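Local coordinates for putative glyoxalase superfamily protein (PDB 3IUZ) that probably acts as an iron(II)-dependent dioxygenase of the 2-oxoadipate dioxygenase/decarboxylase family, related to the glyoxalases, at residues P33-G38 / D185-V190. Residues are numbered along the deposited sequence; the frame is centred on the assembly and turned at random.
Sequences PSDAEG and DGVLTV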
ATOM      1  N   PRO A  33      13.345  15.304  -9.157  1.00 16.91           N
ATOM      2  CA  PRO A  33      13.598  15.689 -10.530  1.00 17.93           C
ATOM      3  C   PRO A  33      12.392  16.359 -11.216  1.00 18.01           C
ATOM      4  O   PRO A  33      11.255  15.962 -11.013  1.00 18.07           O
ATOM      5  CB  PRO A  33      13.974  14.359 -11.210  1.00 17.76           C
ATOM      6  CG  PRO A  33      14.405  13.476 -10.074  1.00 18.05           C
ATOM      7  CD  PRO A  33      13.715  13.897  -8.898  1.00 17.25           C
ATOM      8  N   SER A  34      12.689  17.365 -12.038  1.00 18.98           N
ATOM      9  CA  SER A  34      11.700  18.139 -12.794  1.00 20.00           C
ATOM     10  C   SER A  34      12.066  18.128 -14.282  1.00 19.58           C
ATOM     11  O   SER A  34      13.199  17.845 -14.655  1.00 19.43           O
ATOM     12  CB  SER A  34      11.694  19.606 -12.307  1.00 20.07           C
ATOM     13  OG  SER A  34      12.966  20.209 -12.609  1.00 25.62           O
ATOM     14  N   ASP A  35      11.099  18.409 -15.141  1.00 20.41           N
ATOM     15  CA  ASP A  35      11.356  18.512 -16.557  1.00 21.47           C
ATOM     16  C   ASP A  35      11.234  19.965 -17.029  1.00 23.04           C
ATOM     17  O   ASP A  35      10.342  20.677 -16.561  1.00 21.58           O
ATOM     18  CB  ASP A  35      10.373  17.629 -17.276  1.00 22.50           C
ATOM     19  CG  ASP A  35      10.442  17.788 -18.780  1.00 23.78           C
ATOM     20  OD1 ASP A  35      11.405  17.270 -19.364  1.00 19.21           O
ATOM     21  OD2 ASP A  35       9.533  18.453 -19.337  1.00 21.38           O
ATOM     22  N   ALA A  36      12.131  20.385 -17.955  1.00 24.21           N
ATOM     23  CA  ALA A  36      12.229  21.809 -18.421  1.00 24.80           C
ATOM     24  C   ALA A  36      10.953  22.277 -19.165  1.00 25.03           C
ATOM     25  O   ALA A  36      10.605  23.485 -19.164  1.00 24.63           O
ATOM     26  CB  ALA A  36      13.481  22.028 -19.294  1.00 25.12           C
ATOM     27  N   GLU A  37      10.243  21.311 -19.762  1.00 25.28           N
ATOM     28  CA  GLU A  37       9.055  21.603 -20.546  1.00 26.43           C
ATOM     29  C   GLU A  37       7.752  21.465 -19.723  1.00 26.42           C
ATOM     30  O   GLU A  37       6.598  21.562 -20.247  1.00 25.31           O
ATOM     31  CB  GLU A  37       9.046  20.736 -21.791  1.00 27.56           C
ATOM     32  CG  GLU A  37      10.149  21.113 -22.747  1.00 31.45           C
ATOM     33  CD  GLU A  37      10.268  20.183 -23.946  1.00 35.69           C
ATOM     34  OE1 GLU A  37       9.274  19.498 -24.311  1.00 42.72           O
ATOM     35  OE2 GLU A  37      11.373  20.122 -24.508  1.00 35.78           O
ATOM     36  N   GLY A  38       7.912  21.247 -18.432  1.00 25.46           N
ATOM     37  CA  GLY A  38       6.741  21.198 -17.573  1.00 25.89           C
ATOM     38  C   GLY A  38       6.056  19.839 -17.519  1.00 25.81           C
ATOM     39  O   GLY A  38       5.098  19.652 -16.744  1.00 26.31           O
ATOM     40  N   ASP A 185      11.504   7.410 -21.333  1.00 14.66           N
ATOM     41  CA  ASP A 185      11.842   8.846 -21.420  1.00 15.73           C
ATOM     42  C   ASP A 185      12.099   9.501 -20.073  1.00 15.50           C
ATOM     43  O   ASP A 185      12.641  10.612 -20.032  1.00 14.19           O
ATOM     44  CB  ASP A 185      10.724   9.611 -22.093  1.00 15.65           C
ATOM     45  CG  ASP A 185      10.452   9.132 -23.504  1.00 16.06           C
ATOM     46  OD1 ASP A 185      11.391   8.686 -24.176  1.00 14.35           O
ATOM     47  OD2 ASP A 185       9.317   9.271 -23.969  1.00 16.37           O
ATOM     48  N   GLY A 186      11.666   8.851 -18.988  1.00 15.97           N
ATOM     49  CA  GLY A 186      11.710   9.462 -17.655  1.00 15.64           C
ATOM     50  C   GLY A 186      10.618  10.488 -17.351  1.00 15.95           C
ATOM     51  O   GLY A 186      10.559  11.013 -16.225  1.00 16.98           O
ATOM     52  N   VAL A 187       9.782  10.774 -18.342  1.00 13.74           N
ATOM     53  CA  VAL A 187       8.711  11.730 -18.256  1.00 13.39           C
ATOM     54  C   VAL A 187       7.522  11.241 -19.062  1.00 13.91           C
ATOM     55  O   VAL A 187       7.669  10.388 -19.943  1.00 14.48           O
ATOM     56  CB  VAL A 187       9.095  13.123 -18.847  1.00 13.68           C
ATOM     57  CG1 VAL A 187      10.203  13.763 -17.999  1.00 12.70           C
ATOM     58  CG2 VAL A 187       9.448  13.024 -20.361  1.00 12.37           C
ATOM     59  N   LEU A 188       6.352  11.766 -18.731  1.00 14.79           N
ATOM     60  CA  LEU A 188       5.147  11.733 -19.573  1.00 15.29           C
ATOM     61  C   LEU A 188       4.602  13.163 -19.562  1.00 16.05           C
ATOM     62  O   LEU A 188       4.939  13.929 -18.666  1.00 16.67           O
ATOM     63  CB  LEU A 188       4.077  10.789 -19.005  1.00 15.47           C
ATOM     64  CG  LEU A 188       4.336   9.280 -19.030  1.00 15.43           C
ATOM     65  CD1 LEU A 188       3.347   8.579 -18.099  1.00  9.42           C
ATOM     66  CD2 LEU A 188       4.310   8.726 -20.487  1.00 10.51           C
ATOM     67  N   THR A 189       3.725  13.525 -20.502  1.00 15.98           N
ATOM     68  CA  THR A 189       2.986  14.780 -20.346  1.00 15.74           C
ATOM     69  C   THR A 189       2.220  14.715 -19.014  1.00 15.75           C
ATOM     70  O   THR A 189       1.967  13.610 -18.506  1.00 14.66           O
ATOM     71  CB  THR A 189       1.977  14.980 -21.502  1.00 16.36           C
ATOM     72  OG1 THR A 189       1.004  13.943 -21.463  1.00 14.77           O
ATOM     73  CG2 THR A 189       2.711  15.005 -22.878  1.00 16.13           C
ATOM     74  N   VAL A 190       1.864  15.865 -18.434  1.00 14.92           N
ATOM     75  CA  VAL A 190       1.154  15.855 -17.179  1.00 15.97           C
ATOM     76  C   VAL A 190      -0.189  15.108 -17.383  1.00 16.43           C
ATOM     77  O   VAL A 190      -0.569  14.314 -16.543  1.00 13.66           O
ATOM     78  CB  VAL A 190       0.990  17.268 -16.560  1.00 17.04           C
ATOM     79  CG1 VAL A 190       0.097  17.206 -15.306  1.00 17.50           C
ATOM     80  CG2 VAL A 190       2.371  17.904 -16.212  1.00 15.86           C
TER
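D35 and V187 meet through their aliphatic parts: D35 CB rests 3.9 Å from V187 CG1, and the two side chains cross at about a right angle. V187 CG1 also lies 4.0 Å from D35 OD1, so one valine methyl touches both CB and a carboxylate oxygen of D35. D35 opens a type I turn closed by G38 N donating to D35 O at 3.1 Å. With CG anti to the backbone N (chi1 173°), its carboxylate turns back so that OD2 accepts from E37 N at 3.0 Å, an Asx turn whose donor stands well above the carboxylate plane; OD2 also forms a salt bridge with R39. The tight part is at the other end, where V190 CG2 comes within 3.3 Å of G38 O; this carbonyl takes a hydrogen bond from the N5 side chain, and the methyl merely packs against the oxygen, while V190 packs on helix 4-14. By contrast, A36 and E37 lie on the exposed side of the turn in the single-chain assembly. R39 leads into strand 40-41, which pairs antiparallel with strand 187-188. With no hydrogen bond between the two segments, their direct contact is van der Waals packing of valine methyls, while polar groups of the turn pair with N5, R39 and the turn's own backbone.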